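Local atomic coordinates of chitooligosaccharide oxidase (Gibberella zeae, PDB entry 6Y0R), a protein that oxidises the C1 hydroxyl of chitooligosaccharides to the corresponding lactone, using a bicovalently bound FAD and reducing molecular oxygen to hydrogen peroxide. Residues 28-33 and 77-82; 188-193 and 480-485. All blocks are in the same frame, centred on the assembly; numbering follows the deposited sequence.

Contact 1 of 2, residues 28-33 and 77-82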
ATOM      1  N   ASN A  28      30.448   3.793  -5.001  1.00 37.47           N
ATOM      2  CA  ASN A  28      30.825   2.736  -4.023  1.00 41.87           C
ATOM      3  C   ASN A  28      32.029   3.197  -3.188  1.00 44.80           C
ATOM      4  O   ASN A  28      31.931   3.131  -1.955  1.00 39.59           O
ATOM      5  CB  ASN A  28      31.057   1.381  -4.685  1.00 45.74           C
ATOM      6  CG  ASN A  28      29.782   0.574  -4.751  1.00 47.81           C
ATOM      7  OD1 ASN A  28      29.275   0.113  -3.712  1.00 44.78           O
ATOM      8  ND2 ASN A  28      29.252   0.433  -5.957  1.00 44.62           N
ATOM      9  N   SER A  29      33.100   3.708  -3.805  1.00 47.80           N
ATOM     10  CA  SER A  29      34.299   4.167  -3.054  1.00 43.66           C
ATOM     11  C   SER A  29      33.912   5.340  -2.150  1.00 39.27           C
ATOM     12  O   SER A  29      34.408   5.363  -1.024  1.00 42.68           O
ATOM     13  CB  SER A  29      35.478   4.467  -3.950  1.00 45.05           C
ATOM     14  OG  SER A  29      35.045   4.996  -5.186  1.00 51.81           O
ATOM     15  N   CYS A  30      32.988   6.216  -2.578  1.00 37.92           N
ATOM     16  CA  CYS A  30      32.442   7.330  -1.754  1.00 33.83           C
ATOM     17  C   CYS A  30      31.802   6.729  -0.501  1.00 33.80           C
ATOM     18  O   CYS A  30      32.077   7.217   0.590  1.00 32.94           O
ATOM     19  CB  CYS A  30      31.427   8.203  -2.501  1.00 32.98           C
ATOM     20  SG  CYS A  30      30.809   9.604  -1.522  1.00 37.87           S
ATOM     21  N   LEU A  31      30.966   5.704  -0.671  1.00 33.39           N
ATOM     22  CA  LEU A  31      30.219   5.074   0.450  1.00 32.40           C
ATOM     23  C   LEU A  31      31.210   4.443   1.444  1.00 31.76           C
ATOM     24  O   LEU A  31      31.103   4.731   2.651  1.00 32.40           O
ATOM     25  CB  LEU A  31      29.243   4.036  -0.122  1.00 33.22           C
ATOM     26  CG  LEU A  31      28.035   4.615  -0.867  1.00 30.73           C
ATOM     27  CD1 LEU A  31      27.256   3.512  -1.545  1.00 32.17           C
ATOM     28  CD2 LEU A  31      27.140   5.436   0.049  1.00 29.21           C
ATOM     29  N   THR A  32      32.130   3.627   0.958  1.00 37.42           N
ATOM     30  CA  THR A  32      33.158   2.946   1.801  1.00 42.57           C
ATOM     31  C   THR A  32      33.943   4.022   2.583  1.00 40.92           C
ATOM     32  O   THR A  32      34.021   3.943   3.849  1.00 38.58           O
ATOM     33  CB  THR A  32      34.006   2.018   0.923  1.00 42.29           C
ATOM     34  OG1 THR A  32      34.548   2.801  -0.133  1.00 57.92           O
ATOM     35  CG2 THR A  32      33.223   0.877   0.325  1.00 42.99           C
ATOM     36  N   GLN A  33      34.409   5.063   1.895  1.00 41.46           N
ATOM     37  CA  GLN A  33      35.201   6.150   2.525  1.00 41.57           C
ATOM     38  C   GLN A  33      34.341   6.911   3.542  1.00 40.75           C
ATOM     39  O   GLN A  33      34.899   7.416   4.528  1.00 38.06           O
ATOM     40  CB  GLN A  33      35.822   7.042   1.450  1.00 45.28           C
ATOM     41  CG  GLN A  33      36.889   6.312   0.635  1.00 54.96           C
ATOM     42  CD  GLN A  33      37.782   7.226  -0.175  1.00 63.05           C
ATOM     43  OE1 GLN A  33      38.313   8.219   0.328  1.00 69.27           O
ATOM     44  NE2 GLN A  33      37.971   6.887  -1.444  1.00 62.72           N
ATOM     45  N   VAL A  77      23.141   9.376   1.124  1.00 22.40           N
ATOM     46  CA  VAL A  77      22.444  10.354   0.249  1.00 23.06           C
ATOM     47  C   VAL A  77      23.496  11.341  -0.280  1.00 26.48           C
ATOM     48  O   VAL A  77      23.506  11.592  -1.486  1.00 25.45           O
ATOM     49  CB  VAL A  77      21.290  11.050   0.966  1.00 24.19           C
ATOM     50  CG1 VAL A  77      20.719  12.201   0.161  1.00 24.07           C
ATOM     51  CG2 VAL A  77      20.191  10.038   1.307  1.00 22.64           C
ATOM     52  N   GLU A  78      24.395  11.817   0.577  1.00 25.34           N
ATOM     53  CA  GLU A  78      25.401  12.831   0.132  1.00 26.75           C
ATOM     54  C   GLU A  78      26.236  12.231  -0.990  1.00 25.22           C
ATOM     55  O   GLU A  78      26.521  12.948  -1.997  1.00 26.75           O
ATOM     56  CB  GLU A  78      26.278  13.309   1.293  1.00 30.22           C
ATOM     57  CG  GLU A  78      25.576  14.332   2.153  1.00 34.98           C
ATOM     58  CD  GLU A  78      26.055  14.484   3.589  1.00 37.72           C
ATOM     59  OE1 GLU A  78      27.051  13.828   3.987  1.00 41.13           O
ATOM     60  OE2 GLU A  78      25.392  15.219   4.310  1.00 43.87           O
ATOM     61  N   CYS A  79      26.619  10.968  -0.848  1.00 26.16           N
ATOM     62  CA  CYS A  79      27.405  10.214  -1.856  1.00 26.85           C
ATOM     63  C   CYS A  79      26.649  10.119  -3.182  1.00 28.04           C
ATOM     64  O   CYS A  79      27.264  10.334  -4.240  1.00 28.09           O
ATOM     65  CB  CYS A  79      27.780   8.822  -1.377  1.00 29.85           C
ATOM     66  SG  CYS A  79      29.189   8.838  -0.242  1.00 34.66           S
ATOM     67  N   GLY A  80      25.378   9.730  -3.153  1.00 25.59           N
ATOM     68  CA  GLY A  80      24.555   9.721  -4.374  1.00 23.81           C
ATOM     69  C   GLY A  80      24.451  11.095  -5.028  1.00 23.55           C
ATOM     70  O   GLY A  80      24.650  11.184  -6.259  1.00 24.97           O
ATOM     71  N   ALA A  81      24.136  12.133  -4.272  1.00 24.38           N
ATOM     72  CA  ALA A  81      23.958  13.505  -4.788  1.00 25.42           C
ATOM     73  C   ALA A  81      25.280  13.967  -5.395  1.00 28.95           C
ATOM     74  O   ALA A  81      25.254  14.447  -6.521  1.00 27.74           O
ATOM     75  CB  ALA A  81      23.492  14.450  -3.722  1.00 27.28           C
ATOM     76  N   LYS A  82      26.396  13.742  -4.706  1.00 30.65           N
ATOM     77  CA  LYS A  82      27.728  14.185  -5.203  1.00 31.24           C
ATOM     78  C   LYS A  82      28.025  13.564  -6.576  1.00 30.72           C
ATOM     79  O   LYS A  82      28.641  14.253  -7.377  1.00 31.62           O
ATOM     80  CB  LYS A  82      28.819  13.857  -4.179  1.00 38.22           C
ATOM     81  CG  LYS A  82      29.006  14.909  -3.088  1.00 52.74           C
ATOM     82  CD  LYS A  82      30.382  14.860  -2.423  1.00 61.02           C
ATOM     83  CE  LYS A  82      30.358  15.270  -0.963  1.00 69.25           C
ATOM     84  NZ  LYS A  82      30.829  14.167  -0.084  1.00 73.03           N
TER

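Contact 2 of 2, residues 188-193 and 480-485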
ATOM      1  N   VAL A 188      15.718  12.570   5.566  1.00 20.20           N
ATOM      2  CA  VAL A 188      17.047  12.899   5.009  1.00 21.00           C
ATOM      3  C   VAL A 188      16.779  13.496   3.628  1.00 22.03           C
ATOM      4  O   VAL A 188      16.422  12.736   2.700  1.00 21.18           O
ATOM      5  CB  VAL A 188      18.008  11.709   4.962  1.00 21.33           C
ATOM      6  CG1 VAL A 188      19.316  12.091   4.262  1.00 22.11           C
ATOM      7  CG2 VAL A 188      18.265  11.162   6.381  1.00 23.07           C
ATOM      8  N   LEU A 189      16.922  14.811   3.514  1.00 21.42           N
ATOM      9  CA  LEU A 189      16.702  15.485   2.210  1.00 21.94           C
ATOM     10  C   LEU A 189      17.776  15.080   1.228  1.00 21.10           C
ATOM     11  O   LEU A 189      18.820  14.507   1.546  1.00 22.47           O
ATOM     12  CB  LEU A 189      16.627  17.002   2.375  1.00 22.43           C
ATOM     13  CG  LEU A 189      15.492  17.536   3.240  1.00 24.13           C
ATOM     14  CD1 LEU A 189      15.535  19.047   3.252  1.00 25.16           C
ATOM     15  CD2 LEU A 189      14.114  17.076   2.752  1.00 23.75           C
ATOM     16  N   PRO A 190      17.556  15.332  -0.071  1.00 21.97           N
ATOM     17  CA  PRO A 190      18.558  14.959  -1.066  1.00 20.81           C
ATOM     18  C   PRO A 190      19.959  15.609  -0.961  1.00 22.84           C
ATOM     19  O   PRO A 190      20.873  15.090  -1.587  1.00 26.46           O
ATOM     20  CB  PRO A 190      17.862  15.354  -2.384  1.00 22.44           C
ATOM     21  CG  PRO A 190      16.401  15.230  -2.041  1.00 23.67           C
ATOM     22  CD  PRO A 190      16.289  15.801  -0.638  1.00 22.61           C
ATOM     23  N   THR A 191      20.092  16.643  -0.127  1.00 23.91           N
ATOM     24  CA  THR A 191      21.351  17.306   0.283  1.00 24.70           C
ATOM     25  C   THR A 191      22.058  16.513   1.384  1.00 29.12           C
ATOM     26  O   THR A 191      23.251  16.807   1.658  1.00 29.88           O
ATOM     27  CB  THR A 191      21.060  18.689   0.861  1.00 25.60           C
ATOM     28  OG1 THR A 191      20.157  18.618   1.964  1.00 24.23           O
ATOM     29  CG2 THR A 191      20.500  19.649  -0.163  1.00 27.09           C
ATOM     30  N   GLY A 192      21.322  15.629   2.070  1.00 24.53           N
ATOM     31  CA  GLY A 192      21.835  14.877   3.239  1.00 24.56           C
ATOM     32  C   GLY A 192      21.411  15.519   4.534  1.00 24.51           C
ATOM     33  O   GLY A 192      21.601  14.885   5.620  1.00 26.45           O
ATOM     34  N   LYS A 193      20.809  16.703   4.474  1.00 24.55           N
ATOM     35  CA  LYS A 193      20.307  17.435   5.657  1.00 26.49           C
ATOM     36  C   LYS A 193      19.122  16.661   6.244  1.00 26.02           C
ATOM     37  O   LYS A 193      18.192  16.284   5.479  1.00 25.34           O
ATOM     38  CB  LYS A 193      19.910  18.875   5.321  1.00 32.22           C
ATOM     39  CG  LYS A 193      19.194  19.613   6.442  1.00 39.01           C
ATOM     40  CD  LYS A 193      19.112  21.120   6.293  1.00 46.23           C
ATOM     41  CE  LYS A 193      19.521  21.833   7.571  1.00 55.52           C
ATOM     42  NZ  LYS A 193      19.933  23.235   7.313  1.00 65.62           N
ATOM     43  N   ASN A 480      15.804  16.067  -8.917  1.00 19.21           N
ATOM     44  CA  ASN A 480      15.037  14.827  -9.199  1.00 18.48           C
ATOM     45  C   ASN A 480      15.950  13.599  -9.065  1.00 17.39           C
ATOM     46  O   ASN A 480      15.952  12.712  -9.920  1.00 18.51           O
ATOM     47  CB  ASN A 480      14.307  14.903 -10.530  1.00 19.75           C
ATOM     48  CG  ASN A 480      13.193  13.897 -10.585  1.00 20.67           C
ATOM     49  OD1 ASN A 480      12.780  13.389  -9.529  1.00 19.98           O
ATOM     50  ND2 ASN A 480      12.677  13.652 -11.782  1.00 19.23           N
ATOM     51  N   LEU A 481      16.677  13.485  -7.946  1.00 18.22           N
ATOM     52  CA  LEU A 481      17.470  12.278  -7.637  1.00 19.46           C
ATOM     53  C   LEU A 481      16.547  11.157  -7.143  1.00 17.45           C
ATOM     54  O   LEU A 481      16.850  10.006  -7.428  1.00 19.23           O
ATOM     55  CB  LEU A 481      18.493  12.654  -6.569  1.00 20.52           C
ATOM     56  CG  LEU A 481      19.546  13.669  -7.007  1.00 23.61           C
ATOM     57  CD1 LEU A 481      20.336  14.076  -5.785  1.00 26.19           C
ATOM     58  CD2 LEU A 481      20.444  13.079  -8.086  1.00 27.20           C
ATOM     59  N   PHE A 482      15.444  11.504  -6.468  1.00 17.46           N
ATOM     60  CA  PHE A 482      14.499  10.501  -5.888  1.00 19.00           C
ATOM     61  C   PHE A 482      13.387  10.278  -6.896  1.00 17.75           C
ATOM     62  O   PHE A 482      12.252  10.743  -6.702  1.00 19.18           O
ATOM     63  CB  PHE A 482      13.987  10.916  -4.502  1.00 18.09           C
ATOM     64  CG  PHE A 482      15.078  10.765  -3.475  1.00 18.46           C
ATOM     65  CD1 PHE A 482      16.043  11.741  -3.354  1.00 18.62           C
ATOM     66  CD2 PHE A 482      15.115   9.683  -2.610  1.00 19.82           C
ATOM     67  CE1 PHE A 482      17.076  11.596  -2.440  1.00 21.18           C
ATOM     68  CE2 PHE A 482      16.159   9.534  -1.707  1.00 21.00           C
ATOM     69  CZ  PHE A 482      17.145  10.490  -1.630  1.00 20.59           C
ATOM     70  N   ARG A 483      13.732   9.535  -7.929  1.00 18.60           N
ATOM     71  CA  ARG A 483      12.852   9.388  -9.111  1.00 16.75           C
ATOM     72  C   ARG A 483      12.630   7.916  -9.445  1.00 16.44           C
ATOM     73  O   ARG A 483      13.447   7.036  -9.100  1.00 18.45           O
ATOM     74  CB  ARG A 483      13.404  10.151 -10.320  1.00 18.40           C
ATOM     75  CG  ARG A 483      14.674   9.576 -10.920  1.00 18.89           C
ATOM     76  CD  ARG A 483      15.073  10.372 -12.137  1.00 18.83           C
ATOM     77  NE  ARG A 483      16.280   9.827 -12.730  1.00 19.81           N
ATOM     78  CZ  ARG A 483      17.527  10.251 -12.511  1.00 19.47           C
ATOM     79  NH1 ARG A 483      18.527   9.685 -13.180  1.00 22.18           N
ATOM     80  NH2 ARG A 483      17.775  11.260 -11.701  1.00 20.09           N
ATOM     81  N   ASN A 484      11.539   7.680 -10.148  1.00 16.05           N
ATOM     82  CA  ASN A 484      11.225   6.396 -10.801  1.00 16.01           C
ATOM     83  C   ASN A 484      10.330   6.746 -11.989  1.00 15.24           C
ATOM     84  O   ASN A 484       9.936   7.899 -12.153  1.00 15.07           O
ATOM     85  CB  ASN A 484      10.638   5.388  -9.801  1.00 15.80           C
ATOM     86  CG  ASN A 484       9.244   5.763  -9.327  1.00 16.57           C
ATOM     87  OD1 ASN A 484       8.347   5.998 -10.140  1.00 18.31           O
ATOM     88  ND2 ASN A 484       9.007   5.729  -8.017  1.00 16.83           N
ATOM     89  N   PRO A 485      10.022   5.797 -12.895  1.00 16.89           N
ATOM     90  CA  PRO A 485       9.308   6.184 -14.107  1.00 17.48           C
ATOM     91  C   PRO A 485       7.940   6.843 -13.854  1.00 17.55           C
ATOM     92  O   PRO A 485       7.473   7.552 -14.770  1.00 18.75           O
ATOM     93  CB  PRO A 485       9.169   4.858 -14.873  1.00 17.89           C
ATOM     94  CG  PRO A 485      10.398   4.066 -14.411  1.00 19.58           C
ATOM     95  CD  PRO A 485      10.507   4.406 -12.921  1.00 17.78           C
TER

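Contact 1 of 2, residues 28-33 and 77-82
CA atoms of C30 and C79 make the closest backbone approach, 5.8 Å, between helical segments 28-33 and 77-82. Both cysteines direct their CB across the interface, and their sulfurs are joined in a disulfide, SG of C30 to SG of C79 at 2.2 Å. The bridge is twisted by -81° about the S-S bond, close to the 90° magnitude that a relaxed disulfide prefers. The two ends reach it differently: SG of C30 is anti to its backbone N (chi1 -178°), which sets it beside the carbonyl carbon, whereas SG of C79 lies beside its own backbone N (chi1 -79°). L31 adds the one apolar contact beside the bridge. Its CB does not face helix 70-83, but its CD2 branch reaches closer and rests 3.7 Å from CB of C79. The segments bury only 176 Å² between them, and the disulfide is the one covalent tie. Away from helix 70-83, OG1 of T32 folds back onto the carbonyl O of S29 at 2.7 Å. That oxygen also accepts from the backbone N of Q33, and both donors approach the same face of the carbonyl plane. The disulfide thus ties the N-terminal helix 26-33 to helix 70-83 of the PCMH-type FAD-binding domain. L31 also packs on A63 of strand 63-65 and L108 of strand 108-111, while V77 meets I110 of the latter strand.

Contact 2 of 2, residues 188-193 and 480-485
P190 sits in the type I beta turn L189-G192, the hairpin connection between strands 182-188 and 194-197, and presses its ring against F482 in the C-terminal berberine-like segment. The tight part is small: CG of P190 lies 3.7 Å from CE1 of F482, and CB of P190 is 3.8 Å from the same carbon. The proline thus meets the CD1-CE1 side of the phenyl ring obliquely. F482 has CG anti to its carbonyl carbon (chi1 -73°), which carries the ring toward the turn. L481 packs more loosely, its CD1 staying 4.4 Å from CB of P190. F482 centres an inverse gamma turn, and OD1 and OD2 of D477 accept from the backbone N of L481 and F482 respectively, which probably steadies this loop. The F482 side chain is also about 6 Å from the bound FAD, so this packing lies close to the cofactor. Away from this buried patch, T191 and K193 are exposed; there OG1 of T191 accepts from N of K193 in an ST turn. On the partly exposed side of 480-485, NH2 of R483 donates to the carbonyl O of N480 at 2.9 Å, with that oxygen only 4° out of the guanidinium plane.

How the contacts relate
Helix 70-83 joins the two contacts, whose centres are 13 Å apart on the same side of the chain's centre. It carries C79 of contact 1; V77, which points away from 28-33, and A81 meet the turn of contact 2, with CG1 of V77 3.3 Å from O of L189 and CB of A81 3.4 Å from O of P190. A81 also touches L481. All three touching residues of contact 2 are buried, against two of three in contact 1, where C30 is partly exposed; contact 1 also lies farther out, about 30 Å from the chain centre to its own centre against 21 Å. Their chemistry differs too: a disulfide secures the outlying N-terminal helix, whereas apolar packing joins 188-193 to 480-485 close to the FAD.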